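Local coordinates for deoxycytidylate deaminase (Cyanophage S-TIM5, PDB 4P9C), which probably catalyses the zinc-dependent hydrolytic deamination of dCMP to dUMP, and also binds dCMP and dTTP at a site away from the zinc, at residues T94-P99 with D123-L128; V110-Y115 with G132-K137; I40-W45 with Q73-K78. All coordinates share one frame; numbering follows the deposited sequence.

Interaction 1 (T94-P99 with D123-L128); sequences THSPCP and DGIDVL. With ZN (zinc ion), chain M; DU (2'-deoxyuridine-5'-monophosphate), chain O.
Ser96 and Ile125 meet along the side of the helix in a packing contact, the serine CB lying 3.9 Å from Ile125 CG1. The isoleucine puts CG1 anti to its carbonyl carbon (chi1 -59°), which brings the CG1-CD1 arm, rather than CG2, to the serine. Ser96 OG is occupied by the backbone N of Tyr119. One turn further along the helix Leu128 makes an apolar contact with Pro97, Leu128 CD2 standing 4.2 Å from Pro97 CG, with the two side chains roughly perpendicular. Near the start of segment 123-128 Gly124, having no CB to fend off the loop, lets the backbones come close; its CA approaches Pro97 O at 3.5 Å in a nearly straight CA-H...O contact. Pro99 lies slantwise to Asp123, its ring CG against the aspartate CB.

The loop 94-99 carries part of the zinc site of the cytidine deaminase fold, where a Cys-x-x-Cys pair at the start of a helix joins a histidine. Cys98, the N-cap of helix 99-107, points its CB away from segment 123-128, and its SG binds zinc at 2.3 Å; His70 and Cys101 supply the other protein ligands. The backbone N of Cys98 donates to O4 of deoxyuridine monophosphate at 2.9 Å, and the same O4 also coordinates the zinc.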
loop_
_atom_site.group_PDB
_atom_site.type_symbol
_atom_site.label_atom_id
_atom_site.label_comp_id
_atom_site.label_asym_id
_atom_site.label_seq_id
_atom_site.Cartn_x
_atom_site.Cartn_y
_atom_site.Cartn_z
ATOM N N THR A 94 16.692 12.941 -19.530
ATOM C CA THR A 94 17.878 13.576 -20.096
ATOM C C THR A 94 17.616 13.917 -21.558
ATOM O O THR A 94 18.089 14.934 -22.070
ATOM C CB THR A 94 19.111 12.662 -20.011
ATOM O OG1 THR A 94 18.774 11.356 -20.494
ATOM C CG2 THR A 94 19.596 12.548 -18.571
ATOM N N HIS A 95 16.852 13.049 -22.210
ATOM C CA HIS A 95 16.514 13.198 -23.609
ATOM C C HIS A 95 15.011 13.076 -23.762
ATOM O O HIS A 95 14.347 12.425 -22.952
ATOM C CB HIS A 95 17.218 12.125 -24.445
ATOM C CG HIS A 95 18.713 12.188 -24.372
ATOM N ND1 HIS A 95 19.427 11.691 -23.302
ATOM C CD2 HIS A 95 19.626 12.695 -25.234
ATOM C CE1 HIS A 95 20.717 11.889 -23.507
ATOM N NE2 HIS A 95 20.866 12.494 -24.673
ATOM N N SER A 96 14.484 13.705 -24.806
ATOM C CA SER A 96 13.068 13.621 -25.146
ATOM C C SER A 96 12.682 12.190 -25.526
ATOM O O SER A 96 13.373 11.556 -26.326
ATOM C CB SER A 96 12.739 14.579 -26.296
ATOM O OG SER A 96 13.509 14.275 -27.450
ATOM N N PRO A 97 11.578 11.677 -24.947
ATOM C CA PRO A 97 11.133 10.300 -25.183
ATOM C C PRO A 97 10.762 10.030 -26.638
ATOM O O PRO A 97 10.337 10.942 -27.352
ATOM C CB PRO A 97 9.887 10.172 -24.297
ATOM C CG PRO A 97 10.005 11.265 -23.296
ATOM C CD PRO A 97 10.680 12.384 -24.017
ATOM N N CYS A 98 10.926 8.776 -27.053
ATOM C CA CYS A 98 10.547 8.341 -28.391
ATOM C C CYS A 98 9.021 8.212 -28.501
ATOM O O CYS A 98 8.343 8.120 -27.477
ATOM C CB CYS A 98 11.235 7.010 -28.721
ATOM S SG CYS A 98 10.622 5.585 -27.798
ATOM N N PRO A 99 8.478 8.216 -29.739
ATOM C CA PRO A 99 7.031 8.086 -29.952
ATOM C C PRO A 99 6.369 6.906 -29.229
ATOM O O PRO A 99 5.274 7.074 -28.683
ATOM C CB PRO A 99 6.919 7.913 -31.468
ATOM C CG PRO A 99 8.064 8.682 -32.000
ATOM C CD PRO A 99 9.181 8.505 -31.005
ATOM N N ASP A 123 9.650 13.586 -32.791
ATOM C CA ASP A 123 8.191 13.449 -32.897
ATOM C C ASP A 123 7.513 13.192 -31.547
ATOM O O ASP A 123 6.359 13.578 -31.347
ATOM C CB ASP A 123 7.816 12.340 -33.890
ATOM C CG ASP A 123 7.933 12.786 -35.348
ATOM O OD1 ASP A 123 7.919 14.007 -35.619
ATOM O OD2 ASP A 123 8.033 11.902 -36.224
ATOM N N GLY A 124 8.237 12.545 -30.636
ATOM C CA GLY A 124 7.725 12.198 -29.307
ATOM C C GLY A 124 7.237 13.388 -28.504
ATOM O O GLY A 124 6.312 13.260 -27.696
ATOM N N ILE A 125 7.860 14.543 -28.730
ATOM C CA ILE A 125 7.448 15.791 -28.093
ATOM C C ILE A 125 6.011 16.150 -28.484
ATOM O O ILE A 125 5.207 16.529 -27.628
ATOM C CB ILE A 125 8.419 16.951 -28.436
ATOM C CG1 ILE A 125 9.840 16.603 -27.971
ATOM C CG2 ILE A 125 7.955 18.267 -27.799
ATOM C CD1 ILE A 125 10.941 17.387 -28.670
ATOM N N ASP A 126 5.699 16.015 -29.773
ATOM C CA ASP A 126 4.354 16.287 -30.287
ATOM C C ASP A 126 3.336 15.295 -29.744
ATOM O O ASP A 126 2.253 15.691 -29.313
ATOM C CB ASP A 126 4.343 16.266 -31.819
ATOM C CG ASP A 126 5.143 17.404 -32.427
ATOM O OD1 ASP A 126 4.896 18.576 -32.062
ATOM O OD2 ASP A 126 6.015 17.127 -33.276
ATOM N N VAL A 127 3.694 14.012 -29.766
ATOM C CA VAL A 127 2.841 12.940 -29.252
ATOM C C VAL A 127 2.460 13.210 -27.800
ATOM O O VAL A 127 1.307 13.022 -27.408
ATOM C CB VAL A 127 3.536 11.556 -29.374
ATOM C CG1 VAL A 127 2.719 10.457 -28.686
ATOM C CG2 VAL A 127 3.767 11.205 -30.839
ATOM N N LEU A 128 3.438 13.662 -27.015
ATOM C CA LEU A 128 3.211 14.048 -25.629
ATOM C C LEU A 128 2.180 15.174 -25.518
ATOM O O LEU A 128 1.189 15.045 -24.797
ATOM C CB LEU A 128 4.535 14.472 -24.980
ATOM C CG LEU A 128 5.186 13.651 -23.854
ATOM C CD1 LEU A 128 4.759 12.187 -23.825
ATOM C CD2 LEU A 128 6.706 13.778 -23.914
HETATM ZN ZN ZN M . 11.736 5.359 -25.776
HETATM O OP3 DU O . 20.086 3.976 -30.872
HETATM P P DU O . 19.263 5.188 -30.759
HETATM O OP1 DU O . 19.635 6.272 -31.694
HETATM O OP2 DU O . 17.816 4.978 -30.613
HETATM O "O5'" DU O . 19.699 5.816 -29.368
HETATM C "C5'" DU O . 20.632 5.125 -28.532
HETATM C "C4'" DU O . 20.045 4.972 -27.127
HETATM O "O4'" DU O . 18.907 5.835 -26.990
HETATM C "C3'" DU O . 19.468 3.574 -26.968
HETATM O "O3'" DU O . 20.397 2.753 -26.244
HETATM C "C2'" DU O . 18.216 3.783 -26.132
HETATM C "C1'" DU O . 18.187 5.281 -25.879
HETATM N N1 DU O . 16.799 5.794 -25.886
HETATM C C2 DU O . 16.055 5.717 -24.772
HETATM O O2 DU O . 16.532 5.222 -23.752
HETATM N N3 DU O . 14.740 6.197 -24.763
HETATM C C4 DU O . 14.196 6.761 -25.922
HETATM O O4 DU O . 13.042 7.185 -25.921
HETATM C C5 DU O . 14.968 6.839 -27.074
HETATM C C6 DU O . 16.270 6.354 -27.056
#

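Interaction 2 (V110-Y115 with G132-K137); sequences VKKVYY and GVEVEK
Lys112 reaches along one face of the sheet to Glu136, its NZ 2.8 Å from OE1 in a salt bridge that meets the oxygen from above the carboxylate plane. With CG anti to the backbone N (chi1 -168°) and the chain extended beyond it, the lysine is long enough to pass Glu134, whose OE2 remains 4.4 Å from NZ. The other carboxylate oxygen of Glu136 forms a salt bridge with Lys9, leaving each oxygen with its own lysine.

The backbones pair as parallel strands: Glu134 O accepts from Val113 N at 2.9 Å, and Glu136 O from Tyr115 N; in return Glu134 N donates to Lys111 O at 3.0 Å and Glu136 N to Val113 O at 3.2 Å. Tyr114 lies alongside Glu136, its ring plane 82° from the carboxylate, while its hydroxyl is hydrogen-bonded to Glu90.

On the opposite face the Tyr115 ring takes Lys137 CB over its face, a CH-pi contact of 4.0 Å to the centroid, and Val135 CG1 at its edge, 3.7 Å from CE2. Lys137 NZ forms a salt bridge with Glu118. Branched valines suit the part of this face against helix 123-130, where Val113 and Val135 pack on Leu128. The pair belongs to a beta-alpha-beta unit: helix 123-130 makes the crossover from strand 112-115 to strand 134-137, outermost within this chain, and strand 90-93 flanks 112-115 on its other side.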
loop_
_atom_site.group_PDB
_atom_site.type_symbol
_atom_site.label_atom_id
_atom_site.label_comp_id
_atom_site.label_asym_id
_atom_site.label_seq_id
_atom_site.Cartn_x
_atom_site.Cartn_y
_atom_site.Cartn_z
ATOM N N VAL A 110 0.933 10.653 -16.547
ATOM C CA VAL A 110 2.018 11.595 -16.271
ATOM C C VAL A 110 1.598 12.964 -16.800
ATOM O O VAL A 110 1.248 13.104 -17.975
ATOM C CB VAL A 110 3.347 11.147 -16.934
ATOM C CG1 VAL A 110 4.446 12.190 -16.737
ATOM C CG2 VAL A 110 3.791 9.794 -16.388
ATOM N N LYS A 111 1.617 13.963 -15.924
ATOM C CA LYS A 111 1.106 15.289 -16.276
ATOM C C LYS A 111 2.113 16.161 -17.027
ATOM O O LYS A 111 1.724 16.985 -17.856
ATOM C CB LYS A 111 0.557 16.020 -15.042
ATOM C CG LYS A 111 1.557 16.276 -13.918
ATOM C CD LYS A 111 0.926 17.103 -12.803
ATOM C CE LYS A 111 1.903 17.339 -11.661
ATOM N NZ LYS A 111 1.237 18.033 -10.489
ATOM N N LYS A 112 3.396 15.972 -16.734
ATOM C CA LYS A 112 4.442 16.792 -17.332
ATOM C C LYS A 112 5.731 16.007 -17.507
ATOM O O LYS A 112 6.139 15.246 -16.624
ATOM C CB LYS A 112 4.687 18.048 -16.483
ATOM C CG LYS A 112 5.551 19.114 -17.148
ATOM C CD LYS A 112 5.663 20.359 -16.277
ATOM C CE LYS A 112 6.367 21.489 -17.012
ATOM N NZ LYS A 112 6.270 22.791 -16.242
ATOM N N VAL A 113 6.364 16.197 -18.660
ATOM C CA VAL A 113 7.673 15.618 -18.932
ATOM C C VAL A 113 8.697 16.744 -19.098
ATOM O O VAL A 113 8.513 17.642 -19.926
ATOM C CB VAL A 113 7.650 14.725 -20.200
ATOM C CG1 VAL A 113 9.060 14.273 -20.583
ATOM C CG2 VAL A 113 6.740 13.519 -19.994
ATOM N N TYR A 114 9.763 16.693 -18.300
ATOM C CA TYR A 114 10.906 17.599 -18.453
ATOM C C TYR A 114 12.011 16.894 -19.233
ATOM O O TYR A 114 12.276 15.710 -18.995
ATOM C CB TYR A 114 11.467 18.013 -17.091
ATOM C CG TYR A 114 10.486 18.693 -16.166
ATOM C CD1 TYR A 114 10.312 20.078 -16.198
ATOM C CD2 TYR A 114 9.749 17.953 -15.242
ATOM C CE1 TYR A 114 9.418 20.705 -15.338
ATOM C CE2 TYR A 114 8.853 18.570 -14.380
ATOM C CZ TYR A 114 8.691 19.945 -14.431
ATOM O OH TYR A 114 7.801 20.559 -13.580
ATOM N N TYR A 115 12.660 17.609 -20.152
ATOM C CA TYR A 115 13.816 17.062 -20.881
ATOM C C TYR A 115 14.933 18.083 -21.091
ATOM O O TYR A 115 14.687 19.290 -21.084
ATOM C CB TYR A 115 13.391 16.439 -22.221
ATOM C CG TYR A 115 13.138 17.426 -23.347
ATOM C CD1 TYR A 115 14.103 17.659 -24.327
ATOM C CD2 TYR A 115 11.929 18.113 -23.441
ATOM C CE1 TYR A 115 13.876 18.561 -25.365
ATOM C CE2 TYR A 115 11.691 19.018 -24.474
ATOM C CZ TYR A 115 12.666 19.234 -25.430
ATOM O OH TYR A 115 12.434 20.125 -26.454
ATOM N N GLY A 132 -1.968 15.530 -24.174
ATOM C CA GLY A 132 -2.307 16.336 -23.004
ATOM C C GLY A 132 -1.274 16.318 -21.894
ATOM O O GLY A 132 -1.603 16.529 -20.725
ATOM N N VAL A 133 -0.026 16.064 -22.268
ATOM C CA VAL A 133 1.090 16.078 -21.334
ATOM C C VAL A 133 1.935 17.322 -21.594
ATOM O O VAL A 133 2.387 17.551 -22.720
ATOM C CB VAL A 133 1.958 14.798 -21.453
ATOM C CG1 VAL A 133 3.035 14.772 -20.366
ATOM C CG2 VAL A 133 1.089 13.554 -21.348
ATOM N N GLU A 134 2.130 18.123 -20.552
ATOM C CA GLU A 134 2.930 19.339 -20.653
ATOM C C GLU A 134 4.393 18.982 -20.874
ATOM O O GLU A 134 4.881 17.980 -20.345
ATOM C CB GLU A 134 2.787 20.186 -19.388
ATOM C CG GLU A 134 1.355 20.585 -19.047
ATOM C CD GLU A 134 1.219 21.145 -17.639
ATOM O OE1 GLU A 134 0.252 20.772 -16.946
ATOM O OE2 GLU A 134 2.078 21.954 -17.224
ATOM N N VAL A 135 5.086 19.799 -21.661
ATOM C CA VAL A 135 6.489 19.546 -21.981
ATOM C C VAL A 135 7.325 20.813 -21.806
ATOM O O VAL A 135 7.024 21.858 -22.395
ATOM C CB VAL A 135 6.655 18.982 -23.421
ATOM C CG1 VAL A 135 8.118 18.684 -23.723
ATOM C CG2 VAL A 135 5.819 17.724 -23.617
ATOM N N GLU A 136 8.370 20.706 -20.983
ATOM C CA GLU A 136 9.303 21.807 -20.730
ATOM C C GLU A 136 10.738 21.347 -20.965
ATOM O O GLU A 136 11.151 20.294 -20.471
ATOM C CB GLU A 136 9.141 22.324 -19.293
ATOM C CG GLU A 136 9.964 23.568 -18.936
ATOM C CD GLU A 136 9.642 24.111 -17.546
ATOM O OE1 GLU A 136 8.444 24.252 -17.218
ATOM O OE2 GLU A 136 10.590 24.408 -16.787
ATOM N N LYS A 137 11.487 22.137 -21.726
ATOM C CA LYS A 137 12.913 21.902 -21.908
ATOM C C LYS A 137 13.688 22.774 -20.924
ATOM O O LYS A 137 13.378 23.955 -20.759
ATOM C CB LYS A 137 13.327 22.218 -23.344
ATOM C CG LYS A 137 14.778 21.896 -23.663
ATOM C CD LYS A 137 15.150 22.371 -25.055
ATOM C CE LYS A 137 16.618 22.112 -25.344
ATOM N NZ LYS A 137 16.964 22.380 -26.794
#

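Interaction 3 (I40-W45 with Q73-K78); sequences ILAHGW and QNALVK. With DCM (2'-deoxycytidine-5'-monophosphate), chain N.
Strand 40-45 runs over helix 73-78 in a roughly opposite sense, 147° between their directions and the axes 6.4 Å apart, and Gly44 comes within 4.5 Å of Ala75, CA to CA. The closeness is possible because Gly44 has no side chain to hold the helix off, and Ala42 brings only a methyl, which rests against Lys78 CB at 3.8 Å and near Ala75 O. At the end of the strand Asn74 donates ND2 to Trp45 O at 2.7 Å, a bent bond (133° at the hydrogen) with the donor tilted out of the carbonyl plane. The same nitrogen also donates to O3' of deoxycytidine monophosphate, so one amide joins strand, helix and nucleotide.

This is the helix-on-sheet packing of the cytidine deaminase fold; here the strand outermost within this chain and helix 71-81 build a nucleotide site distinct from the zinc centre. Trp45 lies with one indole face over the nucleotide, the cytosine C2 3.6 Å above the ring plane and offset toward the rim, and its backbone N donates to O2 at 3.3 Å. Lys78 is bent at chi2 (82°) and chi4, which leaves NZ 3.0 Å from the cytosine N4, a close approach of two normally donating groups, beside the His43 ring; that ammonium is hydrogen-bonded to Gly38 O of the third subunit. His43 meets N4 with its ring edge, NE2 3.2 Å away, and stacks on Phe19.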
loop_
_atom_site.group_PDB
_atom_site.type_symbol
_atom_site.label_atom_id
_atom_site.label_comp_id
_atom_site.label_asym_id
_atom_site.label_seq_id
_atom_site.Cartn_x
_atom_site.Cartn_y
_atom_site.Cartn_z
ATOM N N ILE A 40 11.269 10.489 -5.353
ATOM C CA ILE A 40 11.725 9.833 -6.577
ATOM C C ILE A 40 11.303 8.365 -6.570
ATOM O O ILE A 40 11.956 7.514 -5.946
ATOM C CB ILE A 40 13.252 9.973 -6.783
ATOM C CG1 ILE A 40 13.650 11.453 -6.861
ATOM C CG2 ILE A 40 13.693 9.233 -8.051
ATOM C CD1 ILE A 40 15.141 11.719 -6.682
ATOM N N LEU A 41 10.204 8.076 -7.265
ATOM C CA LEU A 41 9.591 6.747 -7.211
ATOM C C LEU A 41 10.280 5.716 -8.103
ATOM O O LEU A 41 10.273 4.521 -7.788
ATOM C CB LEU A 41 8.097 6.834 -7.543
ATOM C CG LEU A 41 7.306 7.968 -6.870
ATOM C CD1 LEU A 41 5.876 7.978 -7.386
ATOM C CD2 LEU A 41 7.332 7.868 -5.340
ATOM N N ALA A 42 10.866 6.174 -9.204
ATOM C CA ALA A 42 11.590 5.282 -10.106
ATOM C C ALA A 42 12.741 5.979 -10.812
ATOM O O ALA A 42 12.621 7.135 -11.227
ATOM C CB ALA A 42 10.637 4.661 -11.124
ATOM N N HIS A 43 13.845 5.289 -10.982
ATOM C CA HIS A 43 14.962 5.768 -11.773
ATOM C C HIS A 43 15.385 4.745 -12.810
ATOM O O HIS A 43 15.880 3.711 -12.494
ATOM C CB HIS A 43 16.138 6.170 -10.903
ATOM C CG HIS A 43 16.584 5.125 -9.949
ATOM N ND1 HIS A 43 16.494 5.284 -8.595
ATOM C CD2 HIS A 43 17.136 3.916 -10.141
ATOM C CE1 HIS A 43 16.969 4.219 -7.993
ATOM N NE2 HIS A 43 17.362 3.372 -8.910
ATOM N N GLY A 44 15.161 5.067 -14.063
ATOM C CA GLY A 44 15.436 4.170 -15.173
ATOM C C GLY A 44 16.519 4.689 -16.090
ATOM O O GLY A 44 16.640 5.895 -16.309
ATOM N N TRP A 45 17.312 3.765 -16.620
ATOM C CA TRP A 45 18.307 4.093 -17.628
ATOM C C TRP A 45 18.297 3.017 -18.706
ATOM O O TRP A 45 17.861 1.889 -18.456
ATOM C CB TRP A 45 19.695 4.226 -17.001
ATOM C CG TRP A 45 20.169 2.969 -16.353
ATOM C CD1 TRP A 45 20.766 1.909 -16.970
ATOM C CD2 TRP A 45 20.074 2.629 -14.965
ATOM N NE1 TRP A 45 21.057 0.930 -16.052
ATOM C CE2 TRP A 45 20.643 1.341 -14.816
ATOM C CE3 TRP A 45 19.571 3.284 -13.835
ATOM C CZ2 TRP A 45 20.719 0.697 -13.577
ATOM C CZ3 TRP A 45 19.650 2.639 -12.603
ATOM C CH2 TRP A 45 20.226 1.362 -12.486
ATOM N N GLN A 73 10.966 3.266 -20.653
ATOM C CA GLN A 73 10.387 1.937 -20.505
ATOM C C GLN A 73 10.745 1.346 -19.152
ATOM O O GLN A 73 9.886 0.796 -18.462
ATOM C CB GLN A 73 10.869 1.005 -21.612
ATOM C CG GLN A 73 10.125 1.147 -22.923
ATOM C CD GLN A 73 10.708 0.268 -24.009
ATOM O OE1 GLN A 73 11.927 0.152 -24.147
ATOM N NE2 GLN A 73 9.837 -0.351 -24.797
ATOM N N ASN A 74 12.017 1.468 -18.779
ATOM C CA ASN A 74 12.500 0.953 -17.507
ATOM C C ASN A 74 11.854 1.622 -16.307
ATOM O O ASN A 74 11.590 0.961 -15.303
ATOM C CB ASN A 74 14.021 1.056 -17.422
ATOM C CG ASN A 74 14.714 -0.124 -18.058
ATOM O OD1 ASN A 74 14.255 -1.264 -17.947
ATOM N ND2 ASN A 74 15.829 0.135 -18.724
ATOM N N ALA A 75 11.602 2.926 -16.412
ATOM C CA ALA A 75 10.929 3.663 -15.348
ATOM C C ALA A 75 9.460 3.261 -15.262
ATOM O O ALA A 75 8.901 3.159 -14.171
ATOM C CB ALA A 75 11.065 5.163 -15.568
ATOM N N LEU A 76 8.853 3.027 -16.421
ATOM C CA LEU A 76 7.462 2.608 -16.516
ATOM C C LEU A 76 7.287 1.232 -15.876
ATOM O O LEU A 76 6.371 1.019 -15.080
ATOM C CB LEU A 76 7.045 2.562 -17.990
ATOM C CG LEU A 76 5.619 2.921 -18.439
ATOM C CD1 LEU A 76 4.583 1.888 -17.991
ATOM C CD2 LEU A 76 5.215 4.329 -17.985
ATOM N N VAL A 77 8.182 0.313 -16.234
ATOM C CA VAL A 77 8.166 -1.060 -15.735
ATOM C C VAL A 77 8.418 -1.072 -14.236
ATOM O O VAL A 77 7.808 -1.853 -13.494
ATOM C CB VAL A 77 9.233 -1.915 -16.462
ATOM C CG1 VAL A 77 9.545 -3.199 -15.700
ATOM C CG2 VAL A 77 8.775 -2.240 -17.881
ATOM N N LYS A 78 9.315 -0.189 -13.806
ATOM C CA LYS A 78 9.663 -0.029 -12.406
ATOM C C LYS A 78 8.449 0.396 -11.598
ATOM O O LYS A 78 8.252 -0.064 -10.471
ATOM C CB LYS A 78 10.761 1.025 -12.270
ATOM C CG LYS A 78 11.599 0.922 -11.012
ATOM C CD LYS A 78 12.691 -0.128 -11.161
ATOM C CE LYS A 78 13.706 -0.037 -10.033
ATOM N NZ LYS A 78 14.514 1.231 -10.093
HETATM N N1 DCM N . 17.370 -0.896 -14.311
HETATM C C2 DCM N . 16.909 0.351 -14.068
HETATM N N3 DCM N . 16.934 0.867 -12.761
HETATM C C4 DCM N . 17.434 0.083 -11.706
HETATM C C5 DCM N . 17.907 -1.198 -11.956
HETATM C C6 DCM N . 17.873 -1.688 -13.257
HETATM O O2 DCM N . 16.465 1.056 -14.975
HETATM N N4 DCM N . 17.463 0.572 -10.469
HETATM C "C1'" DCM N . 17.336 -1.457 -15.691
HETATM C "C2'" DCM N . 18.472 -0.940 -16.555
HETATM C "C3'" DCM N . 18.836 -2.130 -17.405
HETATM C "C4'" DCM N . 18.539 -3.322 -16.509
HETATM O "O4'" DCM N . 17.470 -2.909 -15.623
HETATM O "O3'" DCM N . 17.983 -2.178 -18.567
HETATM C "C5'" DCM N . 19.799 -3.732 -15.729
HETATM O "O5'" DCM N . 19.496 -4.911 -14.974
HETATM P P DCM N . 20.342 -5.242 -13.655
HETATM O O1P DCM N . 20.302 -4.161 -12.639
HETATM O O2P DCM N . 19.774 -6.644 -13.079
HETATM O O3P DCM N . 21.858 -5.572 -14.145
#

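Interactions 1 and 2 are continuous, with centres 9 Å apart: helix 123-130 packs on the zinc-site loop in one and leads into strand 134-137 of the other. Leu128 O probably accepts a hydrogen bond from Val133 N at 3.0 Å, part of the Schellman motif that ends the helix at Gly132, and Leu128 CB packs on Val135 CG2. Ser96 and Ile125 both touch Tyr115. Interaction 3 stands apart, its centre 16 Å from each of the others, though it shares the sheet with interaction 2. Two nucleotide sites are served: interaction 1 adjoins the zinc, interaction 3 lines the second site, the Asn74 side chain about 7 Å from the bound deoxyuridine monophosphate and about 10 Å from the zinc.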